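Local coordinates for putative short-chain dehydrogenase/reductase (Burkholderia xenovorans, PDB 5JY1) that binds NAD and is probably an NAD-dependent oxidoreductase of the short-chain dehydrogenase/reductase family, at the interface of chains A and B and the interface of chains A and C. Residues are numbered along the deposited sequence; one frame, centred on the assembly and turned at random. Chains: chain A/B/C, Putative short-chain dehydrogenase/reductase.

Contact 1: the interface of chains A and B. Residues chain A 113, 116-117, 120, 124-125, 166; chain B 120, 124-125, 128.
A:Leu116 meets B:Trp125 and B:Trp128 tip to tip, its methyl CD2 set between the two indoles. CD2 lies over the centre of the B:Trp128 ring system, 3.5 Å from the ring carbon CD2 of that residue, and over the rim of the B:Trp125 face, 3.7 Å from B:Trp125 CH2. With CG anti to the backbone N (chi1 178°), the leucine branch reaches out from helix 113-141 of chain A toward the same helix of chain B. Farther along, A:Leu120 and B:Trp125 run past each other in opposite directions, and the methyl A:Leu120 CD1 comes within 3.7 Å of the indole nitrogen B:Trp125 NE1. The twin of this pair repeats the same 3.7 Å between B:Leu120 CD1 and A:Trp125 NE1, evidence of the two-fold. On the flank, helix 162-182 contributes A:Thr166, whose methyl CG2 packs 3.6 Å from B:Leu124 CD2. Toward the rim, the backbone oxygen A:Asp113 O lies in plane at the edge of B:Trp125. The polar limit is the hydrogen bond from the indole B:Trp128 NE1 to the carboxylate oxygen A:Asp113 OD1, 2.9 Å and 160° at H. The oxygen lies in the indole plane, whereas the nitrogen approaches from above the carboxylate plane, 42° out of it. This bond should restrict rotation of the indole beneath the leucine methyl. The patch joins the long helices 113-141 of the two chains, a dimer-forming element common in SDR enzymes, and probably helps hold the deposited four-chain assembly together.

Contact 2: the interface of chains A and B. Residues chain A 108-109, 111-113, 116; chain B 128, 132, 174.
B:Trp128 is sandwiched: the methyl A:Leu116 CD2 occupies one face, and the methylene CD of B:Arg132, from its own chain, lies 3.5 Å above the other. At the far rim of the indole, A:Leu108 CD1 approaches B:Trp128 CZ3 to 3.7 Å, and A:Lys111 CB packs against B:Trp128 CH2. The B:Arg132 guanidinium is itself backed on one face by B:Trp128 CZ2, while its edge carries the backbone oxygens of A:Leu108 and A:Lys111 and a water. Bends at chi2 and chi3 (58°) fold the arginine back over the indole and turn its end toward chain A. There B:Arg132 NH1 and NH2 both grip one acceptor, A:Lys111 O, each at 2.8 Å. Both arrive from the same face of the carbonyl plane, NH1 more steeply than NH2, and the bonds are bent, near 136° at H. A:Leu108 O is also close to NH1, but the N-H points elsewhere. The carboxylate of A:Asp113 adds a longer salt bridge, B:Arg132 NH2 to A:Asp113 OD1 at 3.6 Å, with the two planes 48° apart; its negative charge may complement the guanidinium. A water bridges the same groups, 2.8 Å from B:Arg132 NE and 3.2 Å from A:Asp113 OD1.

Contact 3: the interface of chains A and C. Residues chain A 195, 219, 221, 223-225, 230, 253, 255-256; chain C 244-245.
C:Phe245 presents its carbonyl to the backbone of A:Gly255, whose positive phi (68°) belongs to a turn just beyond strand 250-253, and the hydrogen bond A:Gly255 N to C:Phe245 O measures 2.9 Å. In this short-chain dehydrogenase/reductase, a family built on the Rossmann fold, the phenyl ring plugs a pocket of chain A formed by the backbone of the glycines and by the side chains of A:Arg223 and A:Asp230. A:Gly255 N sits over the centre of one ring face, and A:Gly225 CA packs 3.4 Å from the ring tip C:Phe245 CZ. The ring edge meets A:Arg223 O in plane. CG of C:Phe245 is anti to its backbone N (chi1 -152°), which directs the ring into the pocket. The A:Arg223 guanidinium, tilted against the phenyl, receives C:Phe245 CD1 on one face, 3.8 Å from A:Arg223 CZ. It holds A:Asp230 end-on: A:Arg223 NH1 bonds A:Asp230 OD2 at 2.9 Å, and A:Arg223 NH2 bonds A:Asp230 OD1. C:Arg244 NH1 reaches the same A:Asp230 OD1 at 2.8 Å, but from the opposite face of the carboxylate. This oxygen therefore takes a donor from each chain, and its negative charge probably offsets the proximity of the two guanidinium groups. The A:Asp230 carboxylate also stacks obliquely on the phenyl, the planes 30° apart. Waters extend the contact: one connects A:Asp230 O with C:Phe245 N, and another, bound 2.6 Å from C:Arg244 O, bridges to A:Arg223 NH2.

Contact 1: the interface of chains A and B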
loop_
_atom_site.group_PDB
_atom_site.type_symbol
_atom_site.label_atom_id
_atom_site.label_comp_id
_atom_site.label_asym_id
_atom_site.label_seq_id
_atom_site.Cartn_x
_atom_site.Cartn_y
_atom_site.Cartn_z
ATOM N N ASP A 113 1.071 -29.052 7.063
ATOM C CA ASP A 113 2.262 -28.723 6.281
ATOM C C ASP A 113 2.104 -29.178 4.838
ATOM O O ASP A 113 2.581 -28.514 3.909
ATOM C CB ASP A 113 3.504 -29.368 6.901
ATOM C CG ASP A 113 3.901 -28.738 8.220
ATOM O OD1 ASP A 113 3.207 -27.814 8.696
ATOM O OD2 ASP A 113 4.921 -29.189 8.797
ATOM N N LEU A 116 0.306 -26.515 2.807
ATOM C CA LEU A 116 1.160 -25.382 2.448
ATOM C C LEU A 116 2.155 -25.764 1.358
ATOM O O LEU A 116 2.385 -24.998 0.415
ATOM C CB LEU A 116 1.900 -24.853 3.677
ATOM C CG LEU A 116 2.850 -23.685 3.390
ATOM C CD1 LEU A 116 2.077 -22.488 2.843
ATOM C CD2 LEU A 116 3.637 -23.273 4.636
ATOM N N GLU A 117 2.743 -26.958 1.455
ATOM C CA GLU A 117 3.655 -27.398 0.407
ATOM C C GLU A 117 2.954 -27.470 -0.947
ATOM O O GLU A 117 3.498 -27.022 -1.965
ATOM C CB GLU A 117 4.245 -28.759 0.781
ATOM C CG GLU A 117 5.278 -29.278 -0.210
ATOM C CD GLU A 117 5.926 -30.574 0.251
ATOM O OE1 GLU A 117 5.546 -31.089 1.326
ATOM O OE2 GLU A 117 6.816 -31.075 -0.466
ATOM N N LEU A 120 2.243 -23.870 -2.172
ATOM C CA LEU A 120 3.487 -23.255 -2.632
ATOM C C LEU A 120 3.921 -23.831 -3.978
ATOM O O LEU A 120 4.399 -23.093 -4.850
ATOM C CB LEU A 120 4.593 -23.443 -1.586
ATOM C CG LEU A 120 4.487 -22.594 -0.315
ATOM C CD1 LEU A 120 5.519 -23.071 0.686
ATOM C CD2 LEU A 120 4.677 -21.099 -0.603
ATOM N N LEU A 124 3.385 -20.829 -6.280
ATOM C CA LEU A 124 4.636 -20.076 -6.283
ATOM C C LEU A 124 5.689 -20.735 -7.164
ATOM O O LEU A 124 6.256 -20.085 -8.047
ATOM C CB LEU A 124 5.149 -19.907 -4.852
ATOM C CG LEU A 124 6.366 -19.004 -4.680
ATOM C CD1 LEU A 124 6.099 -17.635 -5.295
ATOM C CD2 LEU A 124 6.718 -18.875 -3.193
ATOM N N TRP A 125 5.984 -22.019 -6.928
ATOM C CA TRP A 125 6.996 -22.693 -7.736
ATOM C C TRP A 125 6.600 -22.728 -9.207
ATOM O O TRP A 125 7.436 -22.502 -10.095
ATOM C CB TRP A 125 7.224 -24.106 -7.208
ATOM C CG TRP A 125 8.115 -24.138 -5.996
ATOM C CD1 TRP A 125 7.729 -24.245 -4.688
ATOM C CD2 TRP A 125 9.543 -24.054 -5.989
ATOM N NE1 TRP A 125 8.840 -24.234 -3.861
ATOM C CE2 TRP A 125 9.963 -24.125 -4.642
ATOM C CE3 TRP A 125 10.511 -23.941 -6.997
ATOM C CZ2 TRP A 125 11.313 -24.091 -4.276
ATOM C CZ3 TRP A 125 11.843 -23.892 -6.636
ATOM C CH2 TRP A 125 12.236 -23.975 -5.284
ATOM N N THR A 166 -0.478 -16.990 1.894
ATOM C CA THR A 166 0.977 -16.961 1.989
ATOM C C THR A 166 1.623 -17.123 0.618
ATOM O O THR A 166 2.502 -16.342 0.237
ATOM C CB THR A 166 1.428 -18.065 2.941
ATOM O OG1 THR A 166 0.898 -17.788 4.246
ATOM C CG2 THR A 166 2.949 -18.148 3.009
ATOM N N LEU B 120 12.999 -20.205 1.348
ATOM C CA LEU B 120 11.646 -20.511 1.813
ATOM C C LEU B 120 11.663 -21.265 3.141
ATOM O O LEU B 120 10.818 -21.028 4.009
ATOM C CB LEU B 120 10.895 -21.323 0.756
ATOM C CG LEU B 120 10.431 -20.544 -0.473
ATOM C CD1 LEU B 120 9.880 -21.487 -1.531
ATOM C CD2 LEU B 120 9.379 -19.507 -0.067
ATOM N N LEU B 124 10.293 -18.598 5.592
ATOM C CA LEU B 124 8.851 -18.791 5.590
ATOM C C LEU B 124 8.440 -20.014 6.407
ATOM O O LEU B 124 7.600 -19.906 7.308
ATOM C CB LEU B 124 8.346 -18.886 4.149
ATOM C CG LEU B 124 6.836 -18.988 4.033
ATOM C CD1 LEU B 124 6.175 -17.768 4.689
ATOM C CD2 LEU B 124 6.442 -19.086 2.573
ATOM N N TRP B 125 9.009 -21.190 6.111
ATOM C CA TRP B 125 8.634 -22.386 6.865
ATOM C C TRP B 125 8.984 -22.231 8.340
ATOM O O TRP B 125 8.190 -22.598 9.218
ATOM C CB TRP B 125 9.308 -23.623 6.272
ATOM C CG TRP B 125 8.610 -24.146 5.047
ATOM C CD1 TRP B 125 8.946 -23.913 3.737
ATOM C CD2 TRP B 125 7.452 -24.987 5.022
ATOM N NE1 TRP B 125 8.062 -24.567 2.898
ATOM C CE2 TRP B 125 7.134 -25.227 3.663
ATOM C CE3 TRP B 125 6.645 -25.556 6.017
ATOM C CZ2 TRP B 125 6.049 -26.015 3.278
ATOM C CZ3 TRP B 125 5.571 -26.345 5.632
ATOM C CH2 TRP B 125 5.285 -26.568 4.276
ATOM N N TRP B 128 6.205 -20.201 9.811
ATOM C CA TRP B 128 5.029 -21.069 9.882
ATOM C C TRP B 128 5.122 -22.045 11.054
ATOM O O TRP B 128 4.206 -22.136 11.881
ATOM C CB TRP B 128 4.902 -21.801 8.542
ATOM C CG TRP B 128 3.867 -22.900 8.390
ATOM C CD1 TRP B 128 4.060 -24.242 8.579
ATOM C CD2 TRP B 128 2.532 -22.758 7.891
ATOM N NE1 TRP B 128 2.914 -24.939 8.273
ATOM C CE2 TRP B 128 1.960 -24.047 7.846
ATOM C CE3 TRP B 128 1.754 -21.660 7.495
ATOM C CZ2 TRP B 128 0.651 -24.269 7.428
ATOM C CZ3 TRP B 128 0.453 -21.885 7.073
ATOM C CH2 TRP B 128 -0.085 -23.177 7.045
#

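Contact 2: the interface of chains A and B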
loop_
_atom_site.group_PDB
_atom_site.type_symbol
_atom_site.label_atom_id
_atom_site.label_comp_id
_atom_site.label_asym_id
_atom_site.label_seq_id
_atom_site.Cartn_x
_atom_site.Cartn_y
_atom_site.Cartn_z
ATOM N N LEU A 108 -6.451 -21.752 10.309
ATOM C CA LEU A 108 -5.011 -21.733 10.067
ATOM C C LEU A 108 -4.287 -22.796 10.884
ATOM O O LEU A 108 -3.386 -23.475 10.371
ATOM C CB LEU A 108 -4.456 -20.342 10.381
ATOM C CG LEU A 108 -2.944 -20.127 10.252
ATOM C CD1 LEU A 108 -2.473 -20.384 8.829
ATOM C CD2 LEU A 108 -2.586 -18.717 10.717
ATOM N N GLU A 109 -4.654 -22.948 12.160
ATOM C CA GLU A 109 -4.022 -23.966 12.992
ATOM C C GLU A 109 -4.406 -25.382 12.577
ATOM O O GLU A 109 -3.768 -26.334 13.035
ATOM C CB GLU A 109 -4.355 -23.746 14.476
ATOM C CG GLU A 109 -5.815 -23.955 14.865
ATOM C CD GLU A 109 -6.650 -22.682 14.764
ATOM O OE1 GLU A 109 -7.709 -22.610 15.418
ATOM O OE2 GLU A 109 -6.252 -21.754 14.033
ATOM N N LYS A 111 -4.711 -26.179 9.098
ATOM C CA LYS A 111 -3.956 -26.465 7.884
ATOM C C LYS A 111 -2.801 -27.402 8.213
ATOM O O LYS A 111 -2.238 -27.367 9.313
ATOM C CB LYS A 111 -3.397 -25.180 7.260
ATOM C CG LYS A 111 -4.441 -24.161 6.799
ATOM C CD LYS A 111 -5.059 -24.547 5.460
ATOM C CE LYS A 111 -6.079 -23.495 5.013
ATOM N NZ LYS A 111 -6.575 -23.755 3.626
ATOM N N THR A 112 -2.459 -28.262 7.262
ATOM C CA THR A 112 -1.321 -29.150 7.430
ATOM C C THR A 112 -0.122 -28.602 6.666
ATOM O O THR A 112 -0.260 -27.790 5.749
ATOM C CB THR A 112 -1.647 -30.568 6.947
ATOM O OG1 THR A 112 -2.007 -30.533 5.557
ATOM C CG2 THR A 112 -2.803 -31.143 7.742
ATOM N N ASP A 113 1.071 -29.052 7.063
ATOM C CA ASP A 113 2.262 -28.723 6.281
ATOM C C ASP A 113 2.104 -29.178 4.838
ATOM O O ASP A 113 2.581 -28.514 3.909
ATOM C CB ASP A 113 3.504 -29.368 6.901
ATOM C CG ASP A 113 3.901 -28.738 8.220
ATOM O OD1 ASP A 113 3.207 -27.814 8.696
ATOM O OD2 ASP A 113 4.921 -29.189 8.797
ATOM N N LEU A 116 0.306 -26.515 2.807
ATOM C CA LEU A 116 1.160 -25.382 2.448
ATOM C C LEU A 116 2.155 -25.764 1.358
ATOM O O LEU A 116 2.385 -24.998 0.415
ATOM C CB LEU A 116 1.900 -24.853 3.677
ATOM C CG LEU A 116 2.850 -23.685 3.390
ATOM C CD1 LEU A 116 2.077 -22.488 2.843
ATOM C CD2 LEU A 116 3.637 -23.273 4.636
ATOM N N TRP B 128 6.205 -20.201 9.811
ATOM C CA TRP B 128 5.029 -21.069 9.882
ATOM C C TRP B 128 5.122 -22.045 11.054
ATOM O O TRP B 128 4.206 -22.136 11.881
ATOM C CB TRP B 128 4.902 -21.801 8.542
ATOM C CG TRP B 128 3.867 -22.900 8.390
ATOM C CD1 TRP B 128 4.060 -24.242 8.579
ATOM C CD2 TRP B 128 2.532 -22.758 7.891
ATOM N NE1 TRP B 128 2.914 -24.939 8.273
ATOM C CE2 TRP B 128 1.960 -24.047 7.846
ATOM C CE3 TRP B 128 1.754 -21.660 7.495
ATOM C CZ2 TRP B 128 0.651 -24.269 7.428
ATOM C CZ3 TRP B 128 0.453 -21.885 7.073
ATOM C CH2 TRP B 128 -0.085 -23.177 7.045
ATOM N N ARG B 132 2.793 -21.787 14.592
ATOM C CA ARG B 132 1.824 -22.819 14.935
ATOM C C ARG B 132 2.184 -23.520 16.240
ATOM O O ARG B 132 1.281 -23.924 16.986
ATOM C CB ARG B 132 1.689 -23.807 13.770
ATOM C CG ARG B 132 0.804 -23.215 12.649
ATOM C CD ARG B 132 1.211 -23.644 11.247
ATOM N NE ARG B 132 1.199 -25.094 11.070
ATOM C CZ ARG B 132 0.125 -25.807 10.746
ATOM N NH1 ARG B 132 -1.048 -25.208 10.569
ATOM N NH2 ARG B 132 0.223 -27.124 10.593
ATOM N N LEU B 174 1.260 -14.440 5.444
ATOM C CA LEU B 174 1.022 -15.276 6.612
ATOM C C LEU B 174 0.703 -14.430 7.838
ATOM O O LEU B 174 -0.169 -14.790 8.635
ATOM C CB LEU B 174 2.243 -16.158 6.859
ATOM C CG LEU B 174 2.263 -17.035 8.102
ATOM C CD1 LEU B 174 1.071 -17.969 8.101
ATOM C CD2 LEU B 174 3.573 -17.836 8.124
HETATM O O HOH W 1 3.258 -26.813 11.719
#

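Contact 3: the interface of chains A and C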
loop_
_atom_site.group_PDB
_atom_site.type_symbol
_atom_site.label_atom_id
_atom_site.label_comp_id
_atom_site.label_asym_id
_atom_site.label_seq_id
_atom_site.Cartn_x
_atom_site.Cartn_y
_atom_site.Cartn_z
ATOM N N THR A 195 -11.469 -11.057 -9.377
ATOM C CA THR A 195 -12.560 -11.908 -8.925
ATOM C C THR A 195 -13.459 -12.164 -10.121
ATOM O O THR A 195 -13.675 -11.267 -10.940
ATOM C CB THR A 195 -13.370 -11.308 -7.762
ATOM O OG1 THR A 195 -14.076 -10.135 -8.193
ATOM C CG2 THR A 195 -12.451 -10.943 -6.615
ATOM N N ARG A 219 -19.690 -5.127 -3.737
ATOM C CA ARG A 219 -18.654 -4.315 -4.357
ATOM C C ARG A 219 -19.245 -3.094 -5.047
ATOM O O ARG A 219 -20.437 -3.070 -5.370
ATOM C CB ARG A 219 -17.847 -5.142 -5.372
ATOM C CG ARG A 219 -18.657 -5.638 -6.555
ATOM C CD ARG A 219 -18.003 -6.873 -7.136
ATOM N NE ARG A 219 -18.204 -8.023 -6.259
ATOM C CZ ARG A 219 -17.278 -8.939 -5.994
ATOM N NH1 ARG A 219 -16.067 -8.830 -6.520
ATOM N NH2 ARG A 219 -17.564 -9.956 -5.192
ATOM N N LEU A 221 -19.241 -1.843 -8.078
ATOM C CA LEU A 221 -19.933 -1.966 -9.358
ATOM C C LEU A 221 -21.150 -2.873 -9.284
ATOM O O LEU A 221 -21.892 -2.963 -10.268
ATOM C CB LEU A 221 -18.957 -2.451 -10.440
ATOM C CG LEU A 221 -18.047 -1.313 -10.935
ATOM C CD1 LEU A 221 -16.871 -1.837 -11.736
ATOM C CD2 LEU A 221 -18.868 -0.327 -11.789
ATOM N N ARG A 223 -21.920 -5.968 -9.413
ATOM C CA ARG A 223 -22.138 -7.153 -10.229
ATOM C C ARG A 223 -20.918 -8.058 -10.136
ATOM O O ARG A 223 -19.825 -7.623 -9.774
ATOM C CB ARG A 223 -22.426 -6.784 -11.688
ATOM C CG ARG A 223 -21.220 -6.247 -12.409
ATOM C CD ARG A 223 -21.546 -5.779 -13.828
ATOM N NE ARG A 223 -20.372 -5.111 -14.373
ATOM C CZ ARG A 223 -19.385 -5.762 -14.968
ATOM N NH1 ARG A 223 -19.475 -7.081 -15.113
ATOM N NH2 ARG A 223 -18.326 -5.108 -15.428
ATOM N N SER A 224 -21.122 -9.331 -10.469
ATOM C CA SER A 224 -20.050 -10.320 -10.451
ATOM C C SER A 224 -19.272 -10.299 -11.764
ATOM O O SER A 224 -19.800 -9.920 -12.816
ATOM C CB SER A 224 -20.619 -11.721 -10.210
ATOM O OG SER A 224 -21.391 -11.762 -9.020
ATOM N N GLY A 225 -18.014 -10.733 -11.698
ATOM C CA GLY A 225 -17.134 -10.646 -12.861
ATOM C C GLY A 225 -17.279 -11.826 -13.815
ATOM O O GLY A 225 -17.393 -12.983 -13.406
ATOM N N ASP A 230 -14.664 -9.416 -18.314
ATOM C CA ASP A 230 -14.187 -8.521 -17.257
ATOM C C ASP A 230 -12.717 -8.708 -16.905
ATOM O O ASP A 230 -12.033 -7.717 -16.641
ATOM C CB ASP A 230 -15.034 -8.693 -15.991
ATOM C CG ASP A 230 -16.445 -8.162 -16.164
ATOM O OD1 ASP A 230 -16.579 -6.994 -16.588
ATOM O OD2 ASP A 230 -17.413 -8.911 -15.913
ATOM N N VAL A 253 -8.882 -6.341 -10.252
ATOM C CA VAL A 253 -9.897 -6.414 -11.307
ATOM C C VAL A 253 -11.093 -7.160 -10.729
ATOM O O VAL A 253 -11.250 -8.375 -10.920
ATOM C CB VAL A 253 -9.347 -7.091 -12.579
ATOM C CG1 VAL A 253 -10.371 -6.991 -13.719
ATOM C CG2 VAL A 253 -8.051 -6.426 -13.008
ATOM N N GLY A 255 -14.469 -5.367 -9.711
ATOM C CA GLY A 255 -15.646 -4.551 -9.487
ATOM C C GLY A 255 -15.485 -3.547 -8.375
ATOM O O GLY A 255 -16.484 -2.979 -7.919
ATOM N N GLY A 256 -14.264 -3.335 -7.904
ATOM C CA GLY A 256 -14.019 -2.437 -6.794
ATOM C C GLY A 256 -13.992 -3.082 -5.426
ATOM O O GLY A 256 -13.881 -2.359 -4.431
ATOM N N ARG C 244 -13.702 -2.074 -17.569
ATOM C CA ARG C 244 -15.077 -2.028 -17.084
ATOM C C ARG C 244 -15.256 -2.650 -15.702
ATOM O O ARG C 244 -16.268 -2.375 -15.044
ATOM C CB ARG C 244 -16.002 -2.730 -18.088
ATOM C CG ARG C 244 -15.772 -4.234 -18.150
ATOM C CD ARG C 244 -16.273 -4.847 -19.442
ATOM N NE ARG C 244 -17.686 -4.592 -19.707
ATOM C CZ ARG C 244 -18.679 -5.395 -19.334
ATOM N NH1 ARG C 244 -18.424 -6.504 -18.652
ATOM N NH2 ARG C 244 -19.932 -5.086 -19.644
ATOM N N PHE C 245 -14.304 -3.463 -15.232
ATOM C CA PHE C 245 -14.399 -4.097 -13.920
ATOM C C PHE C 245 -13.317 -3.603 -12.959
ATOM O O PHE C 245 -13.040 -4.255 -11.941
ATOM C CB PHE C 245 -14.344 -5.622 -14.084
ATOM C CG PHE C 245 -15.068 -6.392 -13.003
ATOM C CD1 PHE C 245 -16.378 -6.073 -12.644
ATOM C CD2 PHE C 245 -14.447 -7.473 -12.378
ATOM C CE1 PHE C 245 -17.041 -6.799 -11.662
ATOM C CE2 PHE C 245 -15.104 -8.204 -11.404
ATOM C CZ PHE C 245 -16.398 -7.869 -11.038
HETATM O O HOH W 2 -12.060 -4.825 -16.644
HETATM O O HOH W 3 -18.723 -1.875 -15.559
#

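Contact 1 and contact 2 are neighbouring parts of one A–B interface, their C-alpha centres about 9 Å apart, and they share A:Asp113, A:Leu116 and B:Trp128; helix 113-141 of both chains runs through them. The C-alpha centre of contact 3 lies about 30 Å from that of contact 1 and about 31 Å from that of contact 2. It shares no residue with either, and joins chain A to chain C through loops together with helix 227-239 and the end of strand 250-253. Chain A thus uses separate surfaces for two different two-fold partners, which fits the deposited four-chain assembly and the tetramers common in this family.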